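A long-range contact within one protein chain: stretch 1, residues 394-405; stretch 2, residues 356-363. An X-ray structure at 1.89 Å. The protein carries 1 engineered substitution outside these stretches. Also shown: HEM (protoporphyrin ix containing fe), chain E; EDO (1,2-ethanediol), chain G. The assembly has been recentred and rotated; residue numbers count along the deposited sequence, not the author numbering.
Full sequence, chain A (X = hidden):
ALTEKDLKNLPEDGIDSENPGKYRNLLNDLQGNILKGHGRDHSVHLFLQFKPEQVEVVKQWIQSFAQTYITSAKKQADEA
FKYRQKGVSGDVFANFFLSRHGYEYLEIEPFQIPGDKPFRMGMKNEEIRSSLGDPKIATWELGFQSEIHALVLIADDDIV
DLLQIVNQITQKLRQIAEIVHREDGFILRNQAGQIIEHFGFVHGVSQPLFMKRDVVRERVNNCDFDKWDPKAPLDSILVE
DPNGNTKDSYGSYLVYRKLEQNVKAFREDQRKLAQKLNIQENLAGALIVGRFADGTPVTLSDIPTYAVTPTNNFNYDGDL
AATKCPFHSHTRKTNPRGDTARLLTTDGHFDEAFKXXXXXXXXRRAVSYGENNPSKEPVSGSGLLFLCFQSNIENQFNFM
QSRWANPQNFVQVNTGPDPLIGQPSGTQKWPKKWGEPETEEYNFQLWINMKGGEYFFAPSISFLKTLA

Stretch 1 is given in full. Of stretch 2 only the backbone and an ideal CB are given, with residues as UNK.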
# COMPACT_ATOMS: atom_id res chain seq x y z
N GLU A 394 -32.69 20.31 -23.71
CA GLU A 394 -32.65 20.62 -25.13
C GLU A 394 -31.47 21.53 -25.51
O GLU A 394 -30.79 21.30 -26.55
CB GLU A 394 -33.97 21.25 -25.59
CG GLU A 394 -34.05 21.60 -27.05
CD GLU A 394 -35.45 22.11 -27.36
OE1 GLU A 394 -36.38 21.28 -27.43
OE2 GLU A 394 -35.64 23.35 -27.46
N ASN A 395 -31.21 22.50 -24.65
CA ASN A 395 -30.17 23.48 -24.89
C ASN A 395 -28.78 23.10 -24.34
O ASN A 395 -27.77 23.71 -24.71
CB ASN A 395 -30.57 24.80 -24.28
CG ASN A 395 -29.69 25.94 -24.79
OD1 ASN A 395 -29.64 26.17 -25.98
ND2 ASN A 395 -28.98 26.61 -23.90
N GLN A 396 -28.70 22.06 -23.52
CA GLN A 396 -27.44 21.66 -22.88
C GLN A 396 -27.02 20.26 -23.35
O GLN A 396 -26.55 20.16 -24.47
CB GLN A 396 -27.49 21.91 -21.35
CG GLN A 396 -27.61 23.42 -21.13
CD GLN A 396 -27.90 23.87 -19.71
OE1 GLN A 396 -29.06 24.07 -19.32
NE2 GLN A 396 -26.86 24.01 -18.91
N PHE A 397 -27.22 19.19 -22.59
CA PHE A 397 -26.77 17.89 -23.08
C PHE A 397 -27.20 17.57 -24.53
O PHE A 397 -26.38 17.13 -25.33
CB PHE A 397 -27.16 16.72 -22.18
CG PHE A 397 -26.89 15.41 -22.81
CD1 PHE A 397 -25.61 14.87 -22.79
CD2 PHE A 397 -27.87 14.73 -23.51
CE1 PHE A 397 -25.34 13.68 -23.48
CE2 PHE A 397 -27.60 13.56 -24.16
CZ PHE A 397 -26.33 13.03 -24.15
N ASN A 398 -28.50 17.66 -24.83
CA ASN A 398 -28.95 17.24 -26.16
C ASN A 398 -28.29 18.07 -27.26
O ASN A 398 -27.98 17.55 -28.35
CB ASN A 398 -30.47 17.30 -26.32
CG ASN A 398 -31.19 16.08 -25.76
OD1 ASN A 398 -30.64 15.32 -24.97
ND2 ASN A 398 -32.43 15.92 -26.15
N PHE A 399 -28.15 19.37 -26.99
CA PHE A 399 -27.50 20.31 -27.90
C PHE A 399 -26.04 19.93 -28.13
O PHE A 399 -25.60 19.84 -29.26
CB PHE A 399 -27.62 21.72 -27.34
CG PHE A 399 -27.33 22.81 -28.33
CD1 PHE A 399 -26.01 23.18 -28.61
CD2 PHE A 399 -28.37 23.51 -28.93
CE1 PHE A 399 -25.75 24.20 -29.51
CE2 PHE A 399 -28.10 24.55 -29.81
CZ PHE A 399 -26.78 24.87 -30.14
N MET A 400 -25.33 19.64 -27.04
CA MET A 400 -23.94 19.32 -27.10
C MET A 400 -23.71 18.05 -27.94
O MET A 400 -22.84 18.02 -28.82
CB MET A 400 -23.39 19.17 -25.70
CG MET A 400 -21.91 19.00 -25.59
SD MET A 400 -21.38 18.99 -23.86
CE MET A 400 -21.51 20.73 -23.50
N GLN A 401 -24.50 17.00 -27.67
CA GLN A 401 -24.37 15.74 -28.43
C GLN A 401 -24.79 15.94 -29.89
O GLN A 401 -24.05 15.54 -30.81
CB GLN A 401 -25.20 14.65 -27.79
CG GLN A 401 -25.05 13.27 -28.44
CD GLN A 401 -23.79 12.56 -28.02
OE1 GLN A 401 -23.49 12.41 -26.83
NE2 GLN A 401 -23.02 12.12 -29.00
N SER A 402 -25.98 16.49 -30.09
CA SER A 402 -26.59 16.47 -31.41
C SER A 402 -26.09 17.55 -32.36
O SER A 402 -26.03 17.32 -33.57
CB SER A 402 -28.13 16.49 -31.30
OG SER A 402 -28.61 17.78 -30.93
N ARG A 403 -25.74 18.71 -31.83
CA ARG A 403 -25.34 19.85 -32.66
C ARG A 403 -23.85 20.06 -32.72
O ARG A 403 -23.33 20.69 -33.65
CB ARG A 403 -26.03 21.14 -32.15
CG ARG A 403 -27.56 21.02 -32.03
CD ARG A 403 -28.27 21.34 -33.32
NE ARG A 403 -28.02 22.72 -33.80
CZ ARG A 403 -28.83 23.77 -33.63
NH1 ARG A 403 -29.99 23.66 -32.98
NH2 ARG A 403 -28.47 24.97 -34.12
N TRP A 404 -23.13 19.61 -31.70
CA TRP A 404 -21.67 19.80 -31.62
C TRP A 404 -20.89 18.51 -31.88
O TRP A 404 -20.15 18.42 -32.87
CB TRP A 404 -21.27 20.43 -30.28
CG TRP A 404 -21.70 21.88 -30.16
CD1 TRP A 404 -22.28 22.68 -31.13
CD2 TRP A 404 -21.49 22.74 -29.02
NE1 TRP A 404 -22.48 23.94 -30.64
CE2 TRP A 404 -21.99 24.00 -29.35
CE3 TRP A 404 -20.93 22.55 -27.76
CZ2 TRP A 404 -21.93 25.10 -28.46
CZ3 TRP A 404 -20.90 23.62 -26.85
CH2 TRP A 404 -21.40 24.88 -27.21
N ALA A 405 -21.08 17.51 -31.03
CA ALA A 405 -20.34 16.27 -31.15
C ALA A 405 -20.62 15.48 -32.44
O ALA A 405 -19.68 15.11 -33.16
CB ALA A 405 -20.52 15.39 -29.92
N UNK A 356 -23.94 32.95 -25.24
CA UNK A 356 -24.85 31.95 -25.75
C UNK A 356 -24.15 30.59 -25.85
O UNK A 356 -24.69 29.57 -25.45
CB UNK A 356 -25.40 32.38 -27.11
N UNK A 357 -22.93 30.59 -26.41
CA UNK A 357 -22.13 29.35 -26.46
C UNK A 357 -21.96 28.74 -25.06
O UNK A 357 -22.11 27.52 -24.87
CB UNK A 357 -20.76 29.63 -27.08
N UNK A 358 -21.61 29.58 -24.09
CA UNK A 358 -21.40 29.12 -22.70
C UNK A 358 -22.68 28.59 -22.04
O UNK A 358 -22.61 27.82 -21.09
CB UNK A 358 -20.84 30.27 -21.86
N UNK A 359 -23.84 29.00 -22.57
CA UNK A 359 -25.12 28.57 -22.03
C UNK A 359 -25.43 27.11 -22.34
O UNK A 359 -26.33 26.53 -21.72
CB UNK A 359 -26.24 29.46 -22.58
N UNK A 360 -24.65 26.49 -23.24
CA UNK A 360 -24.80 25.09 -23.56
C UNK A 360 -24.03 24.14 -22.66
O UNK A 360 -24.14 22.92 -22.82
CB UNK A 360 -24.37 24.86 -25.01
N UNK A 361 -23.25 24.66 -21.72
CA UNK A 361 -22.41 23.81 -20.87
C UNK A 361 -23.24 22.85 -20.03
O UNK A 361 -24.39 23.14 -19.69
CB UNK A 361 -21.54 24.67 -19.96
N UNK A 362 -22.61 21.76 -19.63
CA UNK A 362 -23.21 20.79 -18.74
C UNK A 362 -22.32 20.58 -17.51
O UNK A 362 -21.12 20.79 -17.55
CB UNK A 362 -23.44 19.47 -19.47
N UNK A 363 -22.94 20.18 -16.40
CA UNK A 363 -22.22 19.95 -15.16
C UNK A 363 -22.17 18.44 -14.94
O UNK A 363 -23.21 17.80 -14.74
CB UNK A 363 -22.88 20.67 -13.98
CHA HEM E . -14.35 16.48 -21.12
CHB HEM E . -13.92 11.71 -21.65
CHC HEM E . -18.61 11.42 -22.79
CHD HEM E . -18.94 16.22 -22.51
C1A HEM E . -13.82 15.20 -21.18
C2A HEM E . -12.45 14.88 -20.96
C3A HEM E . -12.33 13.54 -21.11
C4A HEM E . -13.62 13.04 -21.39
CMA HEM E . -11.10 12.70 -20.94
CAA HEM E . -11.30 15.84 -20.61
CBA HEM E . -11.06 16.15 -19.13
CGA HEM E . -12.29 16.81 -18.57
O1A HEM E . -12.51 18.05 -18.69
O2A HEM E . -13.11 16.10 -17.98
C1B HEM E . -15.19 11.23 -21.96
C2B HEM E . -15.51 9.84 -22.14
C3B HEM E . -16.80 9.75 -22.42
C4B HEM E . -17.28 11.13 -22.47
CMB HEM E . -14.54 8.72 -22.00
CAB HEM E . -17.69 8.58 -22.63
CBB HEM E . -17.43 7.35 -22.14
C1C HEM E . -19.12 12.73 -22.87
C2C HEM E . -20.37 13.09 -23.33
C3C HEM E . -20.45 14.46 -23.27
C4C HEM E . -19.23 14.91 -22.74
CMC HEM E . -21.49 12.19 -23.76
CAC HEM E . -21.53 15.35 -23.68
CBC HEM E . -22.42 15.18 -24.63
C1D HEM E . -17.71 16.62 -21.98
C2D HEM E . -17.45 18.02 -21.66
C3D HEM E . -16.18 18.11 -21.32
C4D HEM E . -15.67 16.72 -21.40
CMD HEM E . -18.43 19.19 -21.72
CAD HEM E . -15.46 19.35 -20.87
CBD HEM E . -14.90 20.19 -22.03
CGD HEM E . -14.25 21.42 -21.49
O1D HEM E . -13.08 21.61 -21.81
O2D HEM E . -14.86 22.25 -20.73
NA HEM E . -14.51 14.08 -21.53
NB HEM E . -16.24 11.93 -22.24
NC HEM E . -18.39 13.85 -22.60
ND HEM E . -16.60 15.88 -21.89
FE HEM E . -16.42 13.98 -22.09
C1 EDO G . -30.13 27.35 -20.26
O1 EDO G . -29.94 26.14 -21.00
C2 EDO G . -28.95 28.33 -20.28
O2 EDO G . -27.68 27.79 -19.89

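Position 356 lies in helical backbone (phi/psi -63/-46), its CA-to-CB bond runs sideways, and no atom of stretch 1 comes within 5.5 Å of the ideal CB. Almost any helix-compatible residue would fit, long polar ones included. It is Glu356, whose side chain stays 6.5 Å or more from stretch 1. Its backbone does more: a water donates to Glu356 O (2.8 Å from the water O) and accepts from Asn395 ND2 (3.0 Å).

At 357 the helix continues (-55/-46) and CB again points sideways, 4.8 Å from Trp404 CH2. A side chain with a methylene stem could lie against the indole and carry a polar end past it; an aliphatic one would also suit. The residue is Glu357. Its CG approaches Trp404 CH2 at 3.8 Å, while its carboxylate is hydrogen-bonded elsewhere in the structure.

Position 358 directs CB away, with nothing of stretch 1 near it, so the contact sets no preference. Arg358 is found here, opening a type I turn that runs to 361.

Position 359 (-72/-12) does not demand glycine by its backbone angles. An ideal CB at 359, however, would be 3.3 Å from Glu356 O, a crowded approach, and 4.2 Å from Asn395 ND2. A residue without a CB avoids this crowding, so glycine is favoured although the backbone angles would allow others; the deposited residue is Gly359. Its carbonyl accepts a hydrogen bond from the ethanediol (Gly359 O to EDO O2, 2.6 Å); the same diol, through O1, accepts from Asn395 ND2 and donates to Gln396 OE1.

Position 360 is the most constrained. CB points sideways, yet has Asn395 O at 3.6 Å, Trp404 CH2 at 3.7 Å and Phe399 CD1 at 4.3 Å. These neighbours offer two aromatic groups and a backbone acceptor, which suits a flat side chain with a donor; histidine fits well, and a planar amide could be considered. His360, with chi1 m (-55°), meets both demands. Its ND1 donates to Asn395 O at 2.7 Å and 162°, with that oxygen near the imidazole plane, leaving the ring face free to stack on Phe399: centroids 3.7 Å apart, planes at 8°. Trp404 packs obliquely, its CZ2 3.5 Å from His360 CD2.

At 361 CB points away, and its closest neighbour in stretch 1 is Met400 CE at 5.3 Å, so a long polar chain has room to leave. The backbone carbonyl matters more: Gln396 NE2 donates to Arg361 O at 2.7 Å and 165°. The side chain of Arg361 turns back, its NE donating to Arg358 O at 3.0 Å.

Position 362 is extended (-124/154), with CB sideways, 4.6 Å from Met400 CE and 5.1 Å from Gln396 CB. The heme vinyl lies beyond, so a branched or long aliphatic residue suits. Ile362 places CG2 3.5 Å from Phe397 N, while its CD1 reaches Met400 SD and HEM CAC, both at 3.9 Å.

Position 363 is in a strand with nothing of stretch 1 near CB; many residues would serve. Thr363 makes no contact.

Stretch 2 (356-363) EERGHRIT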
# COMPACT_ATOMS: atom_id res chain seq x y z
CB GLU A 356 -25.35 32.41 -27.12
CG GLU A 356 -26.60 31.73 -27.57
CD GLU A 356 -27.08 32.29 -28.90
OE1 GLU A 356 -27.38 33.53 -28.94
OE2 GLU A 356 -27.13 31.52 -29.88
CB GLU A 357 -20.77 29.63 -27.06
CG GLU A 357 -19.92 28.40 -27.29
CD GLU A 357 -18.50 28.73 -27.63
OE1 GLU A 357 -18.28 29.21 -28.77
OE2 GLU A 357 -17.62 28.57 -26.74
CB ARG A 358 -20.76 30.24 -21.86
CG ARG A 358 -19.32 30.56 -22.23
CD ARG A 358 -18.88 31.93 -21.68
NE ARG A 358 -19.00 32.00 -20.23
CZ ARG A 358 -18.11 31.54 -19.35
NH1 ARG A 358 -16.99 30.97 -19.75
NH2 ARG A 358 -18.34 31.68 -18.05
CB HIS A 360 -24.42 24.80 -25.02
CG HIS A 360 -25.14 25.63 -26.03
ND1 HIS A 360 -26.52 25.58 -26.19
CD2 HIS A 360 -24.70 26.59 -26.87
CE1 HIS A 360 -26.87 26.44 -27.14
NE2 HIS A 360 -25.78 27.08 -27.55
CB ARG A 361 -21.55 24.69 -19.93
CG ARG A 361 -20.36 25.41 -20.57
CD ARG A 361 -19.59 26.27 -19.57
NE ARG A 361 -20.37 27.45 -19.17
CZ ARG A 361 -20.02 28.29 -18.19
NH1 ARG A 361 -18.90 28.10 -17.51
NH2 ARG A 361 -20.79 29.32 -17.89
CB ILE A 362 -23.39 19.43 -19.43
CG1 ILE A 362 -22.07 18.89 -19.97
CG2 ILE A 362 -24.43 19.55 -20.56
CD1 ILE A 362 -22.14 17.41 -20.39
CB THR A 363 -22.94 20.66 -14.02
OG1 THR A 363 -22.96 22.08 -14.26
CG2 THR A 363 -22.29 20.39 -12.66
O HOH W 1 -27.33 28.93 -24.75
O HOH W 2 -17.21 13.56 -19.93
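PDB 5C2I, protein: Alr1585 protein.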